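Local coordinates for protein putative ABC transporter subunit, substrate-binding component (Rhodopseudomonas palustris, PDB 4EVR) that probably captures benzoate or related aromatic acids in the periplasm as the substrate-binding component of an ABC transporter, at residues V155-K160 and A212-G217; E194-L199 and I223-A228; D208-F213 and I233-P238. All coordinates share one frame; numbering follows the deposited sequence.

Contact 1 (V155-K160 and A212-G217); sequences VTVTWK and AFFSGG. With BEZ (benzoic acid), chain B.
The carbonyl oxygen of Phe213 takes the shortest polar bond of the contact: the hydroxyl of Thr158 donates to it, OG1 to O 2.8 Å. The donor stands to one side of the carbonyl, at a C=O...donor angle of 126° and slightly tilted from the carbonyl plane, and the CA-H of Thr158 points at the same oxygen. With OG1 anti to the backbone N (chi1 -169°), the hydroxyl also reaches the edge of the Phe213 ring, 3.3 Å from CD2. One residue earlier the pairing is regular: Phe213 N donates to Val157 O at 3.1 Å, and the CA-H of Ala212 approaches that same oxygen.

On the opposite face of the sheet from Thr158, Phe214 inserts its ring between Val157 and Trp159. Its edge is directed at the indole face in a T-shaped stack, planes at 85°, with Phe214 CD1 3.6 Å from Trp159 CD2. At the far end of the ring, CZ touches CG1 of Val157 at 3.9 Å. The indole rim reaches on to the backbone of Ser215, where CH2 lies 3.7 Å from O, while its NE1 is hydrogen-bonded to Asp192 O.

Phe213 and Ser215 bring this part of the chain to the ligand. Phe213 turns its ring edge to benzoic acid, CZ to C4 3.7 Å, and Ser215 OG approaches the same ligand carbon; Ser92, Tyr161 and Gly115 hydrogen-bond the ligand. Strands 153-159 and 209-213 are parallel neighbours, with strand 181-188 on the far side of 153-159 and strand 235-238 beyond 209-213: helix 162-177 packs on the side of Thr158 and Phe213, helix 196-205 against Val157 on the other.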
# COMPACT_ATOMS: atom_id res chain seq x y z
N VAL A 155 -11.51 -10.51 -17.10
CA VAL A 155 -10.59 -11.56 -16.71
C VAL A 155 -9.72 -10.92 -15.65
O VAL A 155 -9.29 -9.80 -15.88
CB VAL A 155 -9.75 -12.10 -17.91
CG1 VAL A 155 -8.50 -12.84 -17.44
CG2 VAL A 155 -10.59 -12.97 -18.80
N THR A 156 -9.49 -11.57 -14.50
CA THR A 156 -8.56 -11.04 -13.48
C THR A 156 -7.22 -11.79 -13.58
O THR A 156 -7.17 -12.96 -14.05
CB THR A 156 -9.13 -11.10 -12.07
OG1 THR A 156 -9.10 -12.45 -11.59
CG2 THR A 156 -10.56 -10.54 -12.00
N VAL A 157 -6.13 -11.12 -13.26
CA VAL A 157 -4.81 -11.74 -13.29
C VAL A 157 -4.04 -11.22 -12.07
O VAL A 157 -3.91 -10.02 -11.90
CB VAL A 157 -3.97 -11.51 -14.57
CG1 VAL A 157 -2.73 -12.46 -14.56
CG2 VAL A 157 -4.78 -11.74 -15.79
N THR A 158 -3.49 -12.10 -11.25
CA THR A 158 -2.69 -11.65 -10.10
C THR A 158 -1.84 -12.79 -9.57
O THR A 158 -1.88 -13.88 -10.11
CB THR A 158 -3.62 -11.09 -8.98
OG1 THR A 158 -2.86 -10.42 -7.99
CG2 THR A 158 -4.45 -12.13 -8.34
N TRP A 159 -1.13 -12.53 -8.49
CA TRP A 159 -0.34 -13.55 -7.77
C TRP A 159 -1.22 -14.30 -6.75
O TRP A 159 -2.18 -13.73 -6.16
CB TRP A 159 0.83 -12.88 -7.04
CG TRP A 159 1.98 -12.53 -7.94
CD1 TRP A 159 2.63 -13.37 -8.80
CD2 TRP A 159 2.75 -11.32 -7.92
NE1 TRP A 159 3.77 -12.77 -9.28
CE2 TRP A 159 3.86 -11.51 -8.76
CE3 TRP A 159 2.61 -10.09 -7.24
CZ2 TRP A 159 4.80 -10.49 -9.00
CZ3 TRP A 159 3.57 -9.13 -7.41
CH2 TRP A 159 4.64 -9.31 -8.30
N LYS A 160 -0.88 -15.59 -6.55
CA LYS A 160 -1.59 -16.50 -5.61
C LYS A 160 -1.16 -16.28 -4.17
O LYS A 160 -0.36 -17.05 -3.59
CB LYS A 160 -1.38 -17.95 -5.98
CG LYS A 160 -2.45 -18.86 -5.41
CD LYS A 160 -2.32 -20.28 -6.02
CE LYS A 160 -3.44 -21.22 -5.63
NZ LYS A 160 -3.56 -21.35 -4.16
N ALA A 212 -5.76 -6.42 -13.19
CA ALA A 212 -4.55 -7.05 -12.76
C ALA A 212 -4.05 -6.42 -11.48
O ALA A 212 -4.06 -5.20 -11.37
CB ALA A 212 -3.46 -6.91 -13.80
N PHE A 213 -3.63 -7.24 -10.53
CA PHE A 213 -2.85 -6.76 -9.42
C PHE A 213 -1.45 -7.38 -9.53
O PHE A 213 -1.23 -8.62 -9.38
CB PHE A 213 -3.47 -7.03 -8.04
CG PHE A 213 -2.47 -6.77 -6.91
CD1 PHE A 213 -1.86 -5.54 -6.78
CD2 PHE A 213 -1.94 -7.84 -6.16
CE1 PHE A 213 -0.87 -5.33 -5.80
CE2 PHE A 213 -0.92 -7.63 -5.25
CZ PHE A 213 -0.33 -6.41 -5.12
N PHE A 214 -0.48 -6.49 -9.74
CA PHE A 214 0.96 -6.78 -9.62
C PHE A 214 1.54 -5.49 -9.03
O PHE A 214 0.88 -4.47 -9.05
CB PHE A 214 1.65 -7.18 -10.93
CG PHE A 214 1.14 -8.50 -11.47
CD1 PHE A 214 1.55 -9.70 -10.93
CD2 PHE A 214 0.25 -8.53 -12.53
CE1 PHE A 214 1.05 -10.90 -11.41
CE2 PHE A 214 -0.24 -9.73 -13.01
CZ PHE A 214 0.15 -10.90 -12.43
N SER A 215 2.77 -5.53 -8.55
CA SER A 215 3.42 -4.33 -8.08
C SER A 215 4.94 -4.55 -8.20
O SER A 215 5.38 -5.66 -8.32
CB SER A 215 3.02 -4.04 -6.65
OG SER A 215 3.28 -2.69 -6.33
N GLY A 216 5.70 -3.50 -8.16
CA GLY A 216 7.16 -3.61 -8.21
C GLY A 216 7.65 -4.19 -9.50
O GLY A 216 7.19 -3.79 -10.57
N GLY A 217 8.66 -5.03 -9.42
CA GLY A 217 9.21 -5.67 -10.62
C GLY A 217 8.20 -6.41 -11.44
O GLY A 217 8.25 -6.38 -12.67
C BEZ B . 0.23 -6.55 -0.28
O1 BEZ B . -0.56 -6.24 0.66
O2 BEZ B . 0.79 -7.68 -0.37
C1 BEZ B . 0.63 -5.54 -1.30
C2 BEZ B . 1.87 -5.65 -1.95
C3 BEZ B . 2.25 -4.69 -2.89
C4 BEZ B . 1.33 -3.67 -3.18
C5 BEZ B . 0.10 -3.58 -2.52
C6 BEZ B . -0.26 -4.48 -1.56

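Contact 2 (E194-L199 and I223-A228)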
# COMPACT_ATOMS: atom_id res chain seq x y z
N GLU A 194 6.36 -15.08 -15.42
CA GLU A 194 6.24 -15.70 -16.74
C GLU A 194 4.77 -15.53 -17.12
O GLU A 194 3.92 -16.16 -16.50
CB GLU A 194 6.68 -17.17 -16.72
CG GLU A 194 8.19 -17.32 -16.65
CD GLU A 194 8.96 -16.71 -17.81
OE1 GLU A 194 8.37 -16.50 -18.90
OE2 GLU A 194 10.17 -16.46 -17.63
N PHE A 195 4.45 -14.56 -18.03
CA PHE A 195 3.06 -14.20 -18.31
C PHE A 195 2.53 -14.66 -19.65
O PHE A 195 1.35 -14.45 -19.94
CB PHE A 195 2.93 -12.67 -18.25
CG PHE A 195 3.29 -12.03 -16.91
CD1 PHE A 195 2.65 -12.40 -15.74
CD2 PHE A 195 4.29 -11.08 -16.84
CE1 PHE A 195 2.97 -11.79 -14.54
CE2 PHE A 195 4.67 -10.56 -15.61
CZ PHE A 195 3.98 -10.90 -14.48
N GLN A 196 3.38 -15.26 -20.51
CA GLN A 196 2.95 -15.59 -21.87
C GLN A 196 1.71 -16.49 -21.89
O GLN A 196 0.78 -16.23 -22.65
CB GLN A 196 4.09 -16.22 -22.67
CG GLN A 196 5.23 -15.23 -22.96
CD GLN A 196 4.76 -13.90 -23.53
OE1 GLN A 196 5.06 -12.82 -23.00
NE2 GLN A 196 4.00 -13.94 -24.62
N SER A 197 1.67 -17.47 -21.01
CA SER A 197 0.54 -18.35 -20.89
C SER A 197 -0.73 -17.60 -20.46
O SER A 197 -1.78 -17.87 -21.02
CB SER A 197 0.85 -19.47 -19.91
OG SER A 197 -0.20 -20.41 -19.98
N ALA A 198 -0.65 -16.67 -19.47
CA ALA A 198 -1.84 -15.88 -19.05
C ALA A 198 -2.31 -14.98 -20.20
O ALA A 198 -3.50 -14.85 -20.41
CB ALA A 198 -1.53 -15.02 -17.83
N LEU A 199 -1.38 -14.35 -20.93
CA LEU A 199 -1.75 -13.45 -22.03
C LEU A 199 -2.42 -14.21 -23.21
O LEU A 199 -3.34 -13.69 -23.86
CB LEU A 199 -0.53 -12.69 -22.54
CG LEU A 199 0.12 -11.75 -21.51
CD1 LEU A 199 1.51 -11.30 -21.96
CD2 LEU A 199 -0.76 -10.55 -21.17
N ILE A 223 3.32 -5.03 -17.43
CA ILE A 223 2.96 -3.92 -18.33
C ILE A 223 3.67 -4.10 -19.73
O ILE A 223 3.03 -3.89 -20.75
CB ILE A 223 3.28 -2.56 -17.68
CG1 ILE A 223 2.30 -2.26 -16.48
CG2 ILE A 223 3.30 -1.46 -18.72
CD1 ILE A 223 2.73 -1.05 -15.59
N LYS A 224 4.99 -4.32 -19.77
CA LYS A 224 5.71 -4.43 -21.05
C LYS A 224 5.26 -5.66 -21.79
O LYS A 224 5.04 -5.62 -22.98
CB LYS A 224 7.23 -4.46 -20.84
CG LYS A 224 7.74 -3.12 -20.28
CD LYS A 224 9.22 -3.16 -20.01
CE LYS A 224 9.70 -1.88 -19.40
NZ LYS A 224 11.18 -1.93 -19.18
N ASP A 225 5.08 -6.76 -21.10
CA ASP A 225 4.64 -8.00 -21.76
C ASP A 225 3.21 -7.89 -22.29
O ASP A 225 2.91 -8.28 -23.46
CB ASP A 225 4.74 -9.20 -20.79
CG ASP A 225 6.16 -9.61 -20.51
OD1 ASP A 225 7.09 -9.02 -21.13
OD2 ASP A 225 6.36 -10.48 -19.63
N TYR A 226 2.34 -7.32 -21.46
CA TYR A 226 0.92 -7.07 -21.84
C TYR A 226 0.83 -6.17 -23.09
O TYR A 226 0.19 -6.56 -24.05
CB TYR A 226 0.12 -6.46 -20.68
CG TYR A 226 -1.37 -6.39 -20.89
CD1 TYR A 226 -2.22 -7.30 -20.27
CD2 TYR A 226 -1.95 -5.35 -21.61
CE1 TYR A 226 -3.59 -7.26 -20.47
CE2 TYR A 226 -3.33 -5.28 -21.80
CZ TYR A 226 -4.16 -6.20 -21.18
OH TYR A 226 -5.52 -6.14 -21.30
N ALA A 227 1.57 -5.06 -23.14
CA ALA A 227 1.63 -4.24 -24.37
C ALA A 227 2.21 -4.98 -25.53
O ALA A 227 1.68 -4.87 -26.65
CB ALA A 227 2.45 -2.99 -24.13
N ALA A 228 3.26 -5.78 -25.32
CA ALA A 228 3.87 -6.50 -26.47
C ALA A 228 2.91 -7.54 -27.12
O ALA A 228 3.04 -7.88 -28.31
CB ALA A 228 5.17 -7.19 -26.03
O HOH W 1 5.92 -13.09 -20.02
O HOH W 2 4.27 -10.40 -24.41
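Leu199 meets the neighbouring helix with both of its methyl groups. CD2 lies 3.7 Å from CD1 of the Tyr226 ring, and CD1 rests against the backbone of Asp225, 3.7 Å from its O. CG is anti to the carbonyl carbon (chi1 -63°), which lets the two branches straddle the junction of these successive residues. An alanine here would probably open a gap between the helices and leave this side of the Tyr226 ring without its methyl contact.

One turn earlier the contact becomes polar. Phe195 presents its ring edge to the Asp225 carboxylate, CD2 to OD2 3.5 Å in the plane of the ring, with ring and carboxylate planes 68° apart. Two waters link the segments. One accepts from Phe195 N and donates to Gln196 OE1 and, at 2.7 Å, to Asp225 OD2; the second donates to Gln196 OE1 and to Asp225 O, also at 2.7 Å. The amide oxygen of Gln196 therefore joins the two waters.

Farther out, a salt bridge from Lys221 holds Asp225 OD2, probably favouring its charged form, and the Tyr226 hydroxyl bonds to Ile233 O. Phe195 makes edge-to-face pairs with Phe214 and Phe222. The N-terminal turn of helix 196-205 thus lies beside helix 217-228, with strand 181-188 touching Phe195 and Ala198.

Contact 3 (D208-F213 and I233-P238); sequences DCVYAF and IPLWGP. With BEZ (benzoic acid), chain B.
Val210 pairs with Leu235 across neighbouring parallel strands of a beta-alpha-beta unit, strand 209-213, helix 217-228, strand 235-238, in the Rossmann-like architecture of periplasmic binding proteins; their side chains share a face of the sheet. Three backbone bonds form the ladder: Val210 N to Pro234 O at 3.1 Å, Trp236 N to Val210 O at 2.8 Å, and Ala212 N to Trp236 O.

The tight part is the buried middle. With CG anti to the backbone N (chi1 179°), Leu235 brings CD1 to 3.7 Å from CG1 of Val210 and also onto CB of Ala212, under the crossover helix residues Phe222 and Tyr226. On the other face Tyr211 crosses Pro238 at about a right angle, CE1 3.8 Å from CD; the tyrosine ring stacks on Phe171. The CA-H of Gly237 approaches Ala212 O, which is buried and has no hydrogen-bond partner.

The solvent side is at the start of the strands: Ile233 is partly exposed, its CG2 a looser 4.0 Å from CG2 of Val210, and Pro234 lies at the surface beside Asp208, whose carboxylate oxygens are hydrogen-bonded to Lys152 N and Lys153 N. At the ligand end, CG of Pro238 sits 4.0 Å from CD1 of Phe213.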
# COMPACT_ATOMS: atom_id res chain seq x y z
N ASP A 208 -13.77 -7.74 -22.23
CA ASP A 208 -13.71 -6.33 -22.64
C ASP A 208 -12.72 -5.55 -21.74
O ASP A 208 -12.53 -4.37 -21.95
CB ASP A 208 -15.09 -5.64 -22.68
CG ASP A 208 -15.91 -5.58 -21.40
OD1 ASP A 208 -15.36 -5.85 -20.32
OD2 ASP A 208 -17.08 -5.16 -21.47
N CYS A 209 -12.17 -6.21 -20.70
CA CYS A 209 -11.18 -5.61 -19.80
C CYS A 209 -10.45 -6.66 -19.04
O CYS A 209 -10.95 -7.76 -18.88
CB CYS A 209 -11.84 -4.62 -18.82
SG CYS A 209 -13.09 -5.38 -17.75
N VAL A 210 -9.26 -6.29 -18.56
CA VAL A 210 -8.42 -7.07 -17.67
C VAL A 210 -8.17 -6.24 -16.40
O VAL A 210 -7.87 -5.05 -16.49
CB VAL A 210 -7.07 -7.46 -18.34
CG1 VAL A 210 -6.12 -8.04 -17.31
CG2 VAL A 210 -7.32 -8.45 -19.46
N TYR A 211 -8.35 -6.87 -15.24
CA TYR A 211 -8.06 -6.33 -13.91
C TYR A 211 -6.89 -7.09 -13.43
O TYR A 211 -7.01 -8.30 -13.28
CB TYR A 211 -9.26 -6.52 -13.01
CG TYR A 211 -9.05 -6.13 -11.58
CD1 TYR A 211 -9.23 -4.82 -11.17
CD2 TYR A 211 -8.68 -7.07 -10.63
CE1 TYR A 211 -9.07 -4.46 -9.83
CE2 TYR A 211 -8.50 -6.72 -9.30
CZ TYR A 211 -8.73 -5.42 -8.89
OH TYR A 211 -8.65 -5.07 -7.56
N ALA A 212 -5.76 -6.42 -13.19
CA ALA A 212 -4.55 -7.05 -12.76
C ALA A 212 -4.05 -6.42 -11.48
O ALA A 212 -4.06 -5.20 -11.37
CB ALA A 212 -3.46 -6.91 -13.80
N PHE A 213 -3.63 -7.24 -10.53
CA PHE A 213 -2.85 -6.76 -9.42
C PHE A 213 -1.45 -7.38 -9.53
O PHE A 213 -1.23 -8.62 -9.38
CB PHE A 213 -3.47 -7.03 -8.04
CG PHE A 213 -2.47 -6.77 -6.91
CD1 PHE A 213 -1.86 -5.54 -6.78
CD2 PHE A 213 -1.94 -7.84 -6.16
CE1 PHE A 213 -0.87 -5.33 -5.80
CE2 PHE A 213 -0.92 -7.63 -5.25
CZ PHE A 213 -0.33 -6.41 -5.12
N ILE A 233 -7.21 -4.94 -25.70
CA ILE A 233 -8.09 -5.06 -24.53
C ILE A 233 -7.60 -4.06 -23.50
O ILE A 233 -6.42 -4.14 -23.13
CB ILE A 233 -8.11 -6.52 -23.95
CG1 ILE A 233 -8.75 -7.56 -24.93
CG2 ILE A 233 -8.87 -6.52 -22.63
CD1 ILE A 233 -8.43 -9.07 -24.72
N PRO A 234 -8.46 -3.19 -22.92
CA PRO A 234 -7.95 -2.24 -21.90
C PRO A 234 -7.55 -2.89 -20.58
O PRO A 234 -8.22 -3.79 -20.03
CB PRO A 234 -9.13 -1.27 -21.70
CG PRO A 234 -10.32 -2.01 -22.19
CD PRO A 234 -9.87 -2.91 -23.25
N LEU A 235 -6.43 -2.42 -20.04
CA LEU A 235 -5.88 -2.90 -18.79
C LEU A 235 -6.22 -1.93 -17.66
O LEU A 235 -6.01 -0.71 -17.80
CB LEU A 235 -4.36 -3.05 -18.91
CG LEU A 235 -3.60 -3.52 -17.69
CD1 LEU A 235 -4.11 -4.89 -17.21
CD2 LEU A 235 -2.15 -3.61 -18.02
N TRP A 236 -6.74 -2.49 -16.58
CA TRP A 236 -7.11 -1.80 -15.36
C TRP A 236 -6.48 -2.45 -14.15
O TRP A 236 -6.13 -3.64 -14.17
CB TRP A 236 -8.62 -1.86 -15.16
CG TRP A 236 -9.41 -0.90 -16.02
CD1 TRP A 236 -9.73 -1.05 -17.33
CD2 TRP A 236 -10.13 0.25 -15.57
NE1 TRP A 236 -10.55 -0.02 -17.75
CE2 TRP A 236 -10.87 0.75 -16.66
CE3 TRP A 236 -10.24 0.90 -14.32
CZ2 TRP A 236 -11.68 1.87 -16.56
CZ3 TRP A 236 -11.09 1.98 -14.21
CH2 TRP A 236 -11.80 2.45 -15.32
N GLY A 237 -6.52 -1.74 -13.02
CA GLY A 237 -6.13 -2.35 -11.77
C GLY A 237 -6.08 -1.37 -10.62
O GLY A 237 -6.32 -0.18 -10.84
N PRO A 238 -5.85 -1.84 -9.41
CA PRO A 238 -5.50 -0.92 -8.30
C PRO A 238 -4.23 -0.23 -8.73
O PRO A 238 -3.41 -0.81 -9.50
CB PRO A 238 -5.30 -1.85 -7.10
CG PRO A 238 -4.85 -3.13 -7.73
CD PRO A 238 -5.54 -3.24 -9.05
C BEZ B . 0.23 -6.55 -0.28
O1 BEZ B . -0.56 -6.24 0.66
O2 BEZ B . 0.79 -7.68 -0.37
C1 BEZ B . 0.63 -5.54 -1.30
C2 BEZ B . 1.87 -5.65 -1.95
C3 BEZ B . 2.25 -4.69 -2.89
C4 BEZ B . 1.33 -3.67 -3.18
C5 BEZ B . 0.10 -3.58 -2.52
C6 BEZ B . -0.26 -4.48 -1.56

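In the fold
Contacts 1 and 3 share strand 209-213, which pairs with strand 153-159 along one edge and with strand 235-238 along the other; Tyr211 extends the ladder to Val155 and Val157. Both are sheet-core contacts, built on backbone bonds, and both reach benzoic acid through Phe213. Contact 1 adds a threonine hydroxyl bond and a T-shaped aromatic pair, whereas contact 3 mixes aliphatic contacts with aromatic-proline packing. Contact 2 lies farther out, between two helices on one face of this sheet, where leucine packing, two waters and an aspartate take the place of strand pairing. It joins the others through Phe195, which packs on Phe214 of contact 1, and Tyr226, bonded to Ile233 of contact 3.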